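Local coordinates for protein photosystem II stability/assembly factor HCF136 (Cyanidioschyzon merolae, PDB 5OJ3) that is probably essential for photosystem II biogenesis, being required to assemble an early intermediate that contains D2 and cytochrome b559, at residues His280-Ala285 and Thr295-Ser300; Ala244-Thr249 and Asp301-His306. All blocks are in the same frame, centred on the assembly; numbering follows the deposited sequence.

Both contacts lie in one region of a seven-bladed beta-propeller, their centres about 9 Å apart and on the same side of the chain's centre. Contact 1 is the more internal: it pairs strands 283-287 and 292-296, a hairpin within one blade. Contact 2 lies farther out, where the loop that leaves strand 243-244 of the preceding sheet meets the stretch leading into strand 304-307. Along the chain the order is 244-249, 280-285, 295-300, 301-306, so the long-range contact encloses the local one. The two are joined directly, since strands 292-296 and 304-307 are neighbours in one sheet and Thr-295 O probably accepts a hydrogen bond from Thr-304 N. Packing inside a blade thus continues into packing between blades.

Contact 1 (His280-Ala285 and Thr295-Ser300); sequences HGNYIA and TWVPGS
Tyr-283 and Trp-296 form the dense part of this contact, each drawing its backbone bonds from the other. Tyr-283 N gives an almost straight bond, in the carbonyl plane, to Trp-296 O at 2.6 Å, while Trp-296 N reaches Tyr-283 O at 2.8 Å from above the carbonyl plane. Their side chains run side by side on one face of the sheet. Trp-296 CE3 comes to the edge of the tyrosine ring, 3.3 Å from Tyr-283 CD2, so the rings meet rim to rim with planes 42° apart. The tyrosine hydroxyl is hydrogen-bonded to Glu-224. This is an antiparallel hairpin within a propeller blade, whose other face puts Ile-284 CG1 3.8 Å from Thr-295 CG2. Trp-296 NE1 bonds Ser-300 O at 2.8 Å, across the type II turn that begins at Val-297; an alanine here would remove that bond and the rim contact with Tyr-283, and would probably leave the turn with less support beyond the bonds from Ser-300 N and OG to Val-297 O. Toward solvent the pairing gives way to loop: Asn-282 OD1 lies against Val-297 CB and Pro-298 CD, but Pro-298 is exposed and the His-280 imidazole does not touch 295-300.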
loop_
_atom_site.group_PDB
_atom_site.type_symbol
_atom_site.label_atom_id
_atom_site.label_comp_id
_atom_site.label_asym_id
_atom_site.label_seq_id
_atom_site.Cartn_x
_atom_site.Cartn_y
_atom_site.Cartn_z
ATOM N N HIS A 280 -3.368 12.512 -5.941
ATOM C CA HIS A 280 -4.504 13.418 -6.045
ATOM C C HIS A 280 -5.732 12.915 -5.295
ATOM O O HIS A 280 -6.835 13.426 -5.517
ATOM C CB HIS A 280 -4.850 13.676 -7.517
ATOM C CG HIS A 280 -3.674 14.090 -8.347
ATOM N ND1 HIS A 280 -3.067 13.248 -9.254
ATOM C CD2 HIS A 280 -2.993 15.259 -8.404
ATOM C CE1 HIS A 280 -2.066 13.884 -9.840
ATOM N NE2 HIS A 280 -1.996 15.102 -9.336
ATOM N N GLY A 281 -5.568 11.933 -4.413
ATOM C CA GLY A 281 -6.663 11.432 -3.609
ATOM C C GLY A 281 -7.479 10.322 -4.228
ATOM O O GLY A 281 -8.516 9.953 -3.660
ATOM N N ASN A 282 -7.052 9.772 -5.361
ATOM C CA ASN A 282 -7.722 8.616 -5.935
ATOM C C ASN A 282 -7.370 7.367 -5.138
ATOM O O ASN A 282 -6.262 7.230 -4.614
ATOM C CB ASN A 282 -7.330 8.419 -7.399
ATOM C CG ASN A 282 -7.788 9.555 -8.288
ATOM O OD1 ASN A 282 -8.662 10.335 -7.922
ATOM N ND2 ASN A 282 -7.195 9.650 -9.471
ATOM N N TYR A 283 -8.335 6.461 -5.029
ATOM C CA TYR A 283 -8.125 5.185 -4.361
ATOM C C TYR A 283 -8.212 4.042 -5.362
ATOM O O TYR A 283 -8.990 4.089 -6.319
ATOM C CB TYR A 283 -9.161 4.964 -3.256
ATOM C CG TYR A 283 -8.943 5.769 -1.999
ATOM C CD1 TYR A 283 -7.984 5.399 -1.068
ATOM C CD2 TYR A 283 -9.700 6.902 -1.745
ATOM C CE1 TYR A 283 -7.790 6.137 0.084
ATOM C CE2 TYR A 283 -9.512 7.648 -0.601
ATOM C CZ TYR A 283 -8.566 7.257 0.316
ATOM O OH TYR A 283 -8.377 8.004 1.460
ATOM N N ILE A 284 -7.412 3.008 -5.125
ATOM C CA ILE A 284 -7.512 1.765 -5.877
ATOM C C ILE A 284 -7.414 0.615 -4.887
ATOM O O ILE A 284 -6.676 0.689 -3.896
ATOM C CB ILE A 284 -6.438 1.648 -6.980
ATOM C CG1 ILE A 284 -6.795 0.516 -7.944
ATOM C CG2 ILE A 284 -5.062 1.395 -6.389
ATOM C CD1 ILE A 284 -6.083 0.605 -9.269
ATOM N N ALA A 285 -8.176 -0.439 -5.144
ATOM C CA ALA A 285 -8.273 -1.559 -4.222
ATOM C C ALA A 285 -8.691 -2.783 -5.020
ATOM O O ALA A 285 -8.964 -2.704 -6.221
ATOM C CB ALA A 285 -9.262 -1.265 -3.091
ATOM N N THR A 295 -11.850 1.252 -7.985
ATOM C CA THR A 295 -11.229 2.561 -7.864
ATOM C C THR A 295 -12.251 3.559 -7.340
ATOM O O THR A 295 -13.462 3.384 -7.499
ATOM C CB THR A 295 -10.670 3.072 -9.203
ATOM O OG1 THR A 295 -11.753 3.381 -10.090
ATOM C CG2 THR A 295 -9.754 2.040 -9.851
ATOM N N TRP A 296 -11.740 4.617 -6.714
ATOM C CA TRP A 296 -12.563 5.720 -6.242
ATOM C C TRP A 296 -11.790 7.014 -6.437
ATOM O O TRP A 296 -10.655 7.135 -5.965
ATOM C CB TRP A 296 -12.945 5.557 -4.767
ATOM C CG TRP A 296 -13.887 6.618 -4.272
ATOM C CD1 TRP A 296 -15.245 6.639 -4.409
ATOM C CD2 TRP A 296 -13.536 7.831 -3.592
ATOM N NE1 TRP A 296 -15.763 7.778 -3.841
ATOM C CE2 TRP A 296 -14.735 8.527 -3.334
ATOM C CE3 TRP A 296 -12.326 8.391 -3.171
ATOM C CZ2 TRP A 296 -14.757 9.755 -2.672
ATOM C CZ3 TRP A 296 -12.351 9.608 -2.515
ATOM C CH2 TRP A 296 -13.558 10.275 -2.270
ATOM N N VAL A 297 -12.402 7.971 -7.127
ATOM C CA VAL A 297 -11.809 9.296 -7.288
ATOM C C VAL A 297 -12.675 10.267 -6.492
ATOM O O VAL A 297 -13.890 10.047 -6.368
ATOM C CB VAL A 297 -11.686 9.694 -8.767
ATOM C CG1 VAL A 297 -11.166 8.521 -9.593
ATOM C CG2 VAL A 297 -13.002 10.213 -9.306
ATOM N N PRO A 298 -12.092 11.306 -5.892
ATOM C CA PRO A 298 -12.879 12.229 -5.066
ATOM C C PRO A 298 -14.107 12.760 -5.794
ATOM O O PRO A 298 -14.077 13.019 -6.998
ATOM C CB PRO A 298 -11.886 13.351 -4.755
ATOM C CG PRO A 298 -10.559 12.674 -4.768
ATOM C CD PRO A 298 -10.651 11.611 -5.838
ATOM N N GLY A 299 -15.204 12.896 -5.047
ATOM C CA GLY A 299 -16.442 13.417 -5.572
ATOM C C GLY A 299 -17.434 12.377 -6.052
ATOM O O GLY A 299 -18.633 12.671 -6.114
ATOM N N SER A 300 -16.983 11.173 -6.384
ATOM C CA SER A 300 -17.904 10.143 -6.835
ATOM C C SER A 300 -18.550 9.446 -5.645
ATOM O O SER A 300 -17.943 9.286 -4.582
ATOM C CB SER A 300 -17.186 9.117 -7.716
ATOM O OG SER A 300 -16.124 8.492 -7.017
#

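Contact 2 (Ala244-Thr249 and Asp301-His306); sequences ALVRET and DFWTPH
This is a surface contact between two connecting segments, made where the loop between strand 243-244 and helix 250-254 passes the approach to strand 304-307, and one backbone hydrogen bond and a few side-chain contacts carry it. Asp-301 O is the focal atom. It accepts from Glu-248 N at 3.2 Å, with the donor lying nearly along the C=O axis and the N-H...O angle bent to 145°. Val-246 CG1 lies 3.4 Å from the same oxygen. That methyl stands anti to the backbone N (chi1 -159°) and also reaches Phe-302 CA at 3.6 Å, with the indole of Trp-303 a little farther on.

On the outer side, Glu-248 and Phe-302 run alongside each other. The glutamate has CG anti to its backbone N and stays extended beyond it, which carries OE1 to 3.4 Å from Phe-302 CB, the carboxylate turned 70° from the ring plane. Arg-256 joins the pair, making a salt bridge to Glu-248 OE1 and a cation-pi contact with the Phe-302 ring. Arg-247 and Asp-301 also lie side by side at the exposed surface, but they meet through Arg-247 CD and Asp-301 OD1, 3.7 Å apart. The nearest charged atoms, Arg-247 NE and Asp-301 OD1, are 5.0 Å apart, so any attraction is probably diffuse.

Inward, Trp-303 is buried: its NE1 bonds to Gly-230 O, and Ile-232 of the preceding sheet touches the side chains of both Trp-303 and Val-246. Taken together, an apolar inner side and a polar outer side join two successive sheets through the loop that leaves the outermost strand of one and the residues that lead into the outermost strand of the other, an arrangement that belongs to the packing of adjacent blades in a beta-propeller.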
loop_
_atom_site.group_PDB
_atom_site.type_symbol
_atom_site.label_atom_id
_atom_site.label_comp_id
_atom_site.label_asym_id
_atom_site.label_seq_id
_atom_site.Cartn_x
_atom_site.Cartn_y
_atom_site.Cartn_z
ATOM N N ALA A 244 -18.479 10.392 6.336
ATOM C CA ALA A 244 -18.216 9.456 5.253
ATOM C C ALA A 244 -18.100 10.192 3.922
ATOM O O ALA A 244 -18.641 11.286 3.738
ATOM C CB ALA A 244 -19.318 8.401 5.176
ATOM N N LEU A 245 -17.380 9.577 2.985
ATOM C CA LEU A 245 -17.194 10.148 1.661
ATOM C C LEU A 245 -17.943 9.405 0.565
ATOM O O LEU A 245 -18.219 9.999 -0.481
ATOM C CB LEU A 245 -15.701 10.186 1.299
ATOM C CG LEU A 245 -14.839 11.253 1.977
ATOM C CD1 LEU A 245 -13.460 11.308 1.338
ATOM C CD2 LEU A 245 -15.513 12.612 1.916
ATOM N N VAL A 246 -18.280 8.136 0.776
ATOM C CA VAL A 246 -18.913 7.302 -0.239
ATOM C C VAL A 246 -20.314 6.960 0.249
ATOM O O VAL A 246 -20.480 6.216 1.223
ATOM C CB VAL A 246 -18.098 6.034 -0.522
ATOM C CG1 VAL A 246 -18.453 5.472 -1.884
ATOM C CG2 VAL A 246 -16.607 6.336 -0.442
ATOM N N ARG A 247 -21.327 7.507 -0.430
ATOM C CA ARG A 247 -22.710 7.224 -0.060
ATOM C C ARG A 247 -23.035 5.744 -0.204
ATOM O O ARG A 247 -23.756 5.174 0.624
ATOM C CB ARG A 247 -23.668 8.048 -0.924
ATOM C CG ARG A 247 -23.760 9.520 -0.574
ATOM C CD ARG A 247 -24.751 10.218 -1.492
ATOM N NE ARG A 247 -26.129 9.832 -1.200
ATOM C CZ ARG A 247 -27.070 10.675 -0.788
ATOM N NH1 ARG A 247 -26.784 11.958 -0.623
ATOM N NH2 ARG A 247 -28.298 10.237 -0.543
ATOM N N GLU A 248 -22.503 5.103 -1.241
ATOM C CA GLU A 248 -22.957 3.790 -1.680
ATOM C C GLU A 248 -21.922 2.730 -1.323
ATOM O O GLU A 248 -20.756 2.837 -1.719
ATOM C CB GLU A 248 -23.222 3.792 -3.185
ATOM C CG GLU A 248 -24.273 2.795 -3.628
ATOM C CD GLU A 248 -24.578 2.895 -5.106
ATOM O OE1 GLU A 248 -23.806 3.558 -5.829
ATOM O OE2 GLU A 248 -25.590 2.311 -5.546
ATOM N N THR A 249 -22.355 1.710 -0.586
ATOM C CA THR A 249 -21.494 0.579 -0.282
ATOM C C THR A 249 -21.172 -0.195 -1.559
ATOM O O THR A 249 -21.891 -0.126 -2.559
ATOM C CB THR A 249 -22.156 -0.337 0.747
ATOM O OG1 THR A 249 -23.125 -1.171 0.100
ATOM C CG2 THR A 249 -22.848 0.493 1.823
ATOM N N ASP A 301 -19.795 9.023 -5.840
ATOM C CA ASP A 301 -20.610 8.466 -4.771
ATOM C C ASP A 301 -20.414 6.968 -4.596
ATOM O O ASP A 301 -21.102 6.359 -3.771
ATOM C CB ASP A 301 -22.091 8.767 -5.029
ATOM C CG ASP A 301 -22.411 10.244 -4.928
ATOM O OD1 ASP A 301 -22.012 10.870 -3.921
ATOM O OD2 ASP A 301 -23.056 10.782 -5.852
ATOM N N PHE A 302 -19.507 6.360 -5.354
ATOM C CA PHE A 302 -19.329 4.921 -5.292
ATOM C C PHE A 302 -17.972 4.550 -5.870
ATOM O O PHE A 302 -17.407 5.288 -6.681
ATOM C CB PHE A 302 -20.454 4.216 -6.062
ATOM C CG PHE A 302 -20.626 4.708 -7.482
ATOM C CD1 PHE A 302 -21.637 5.597 -7.807
ATOM C CD2 PHE A 302 -19.736 4.324 -8.477
ATOM C CE1 PHE A 302 -21.783 6.061 -9.104
ATOM C CE2 PHE A 302 -19.882 4.781 -9.774
ATOM C CZ PHE A 302 -20.904 5.652 -10.087
ATOM N N TRP A 303 -17.451 3.405 -5.432
ATOM C CA TRP A 303 -16.322 2.813 -6.132
ATOM C C TRP A 303 -16.770 2.385 -7.523
ATOM O O TRP A 303 -17.915 1.972 -7.733
ATOM C CB TRP A 303 -15.762 1.607 -5.374
ATOM C CG TRP A 303 -15.065 1.908 -4.078
ATOM C CD1 TRP A 303 -15.646 2.205 -2.879
ATOM C CD2 TRP A 303 -13.649 1.900 -3.844
ATOM N NE1 TRP A 303 -14.680 2.399 -1.919
ATOM C CE2 TRP A 303 -13.446 2.217 -2.487
ATOM C CE3 TRP A 303 -12.534 1.661 -4.654
ATOM C CZ2 TRP A 303 -12.175 2.303 -1.923
ATOM C CZ3 TRP A 303 -11.273 1.748 -4.093
ATOM C CH2 TRP A 303 -11.103 2.065 -2.740
ATOM N N THR A 304 -15.853 2.469 -8.479
ATOM C CA THR A 304 -16.152 2.036 -9.831
ATOM C C THR A 304 -15.480 0.696 -10.066
ATOM O O THR A 304 -14.255 0.592 -9.898
ATOM C CB THR A 304 -15.667 3.065 -10.849
ATOM O OG1 THR A 304 -16.272 4.334 -10.568
ATOM C CG2 THR A 304 -16.055 2.641 -12.260
ATOM N N PRO A 305 -16.225 -0.351 -10.422
ATOM C CA PRO A 305 -15.608 -1.665 -10.641
ATOM C C PRO A 305 -15.174 -1.874 -12.084
ATOM O O PRO A 305 -15.837 -1.454 -13.033
ATOM C CB PRO A 305 -16.734 -2.634 -10.259
ATOM C CG PRO A 305 -17.986 -1.883 -10.563
ATOM C CD PRO A 305 -17.695 -0.407 -10.480
ATOM N N HIS A 306 -14.038 -2.552 -12.238
ATOM C CA HIS A 306 -13.412 -2.773 -13.534
ATOM C C HIS A 306 -13.075 -4.246 -13.719
ATOM O O HIS A 306 -12.541 -4.884 -12.807
ATOM C CB HIS A 306 -12.151 -1.915 -13.672
ATOM C CG HIS A 306 -12.367 -0.476 -13.327
ATOM N ND1 HIS A 306 -12.619 0.485 -14.282
ATOM C CD2 HIS A 306 -12.367 0.168 -12.136
ATOM C CE1 HIS A 306 -12.771 1.658 -13.696
ATOM N NE2 HIS A 306 -12.623 1.493 -12.393
#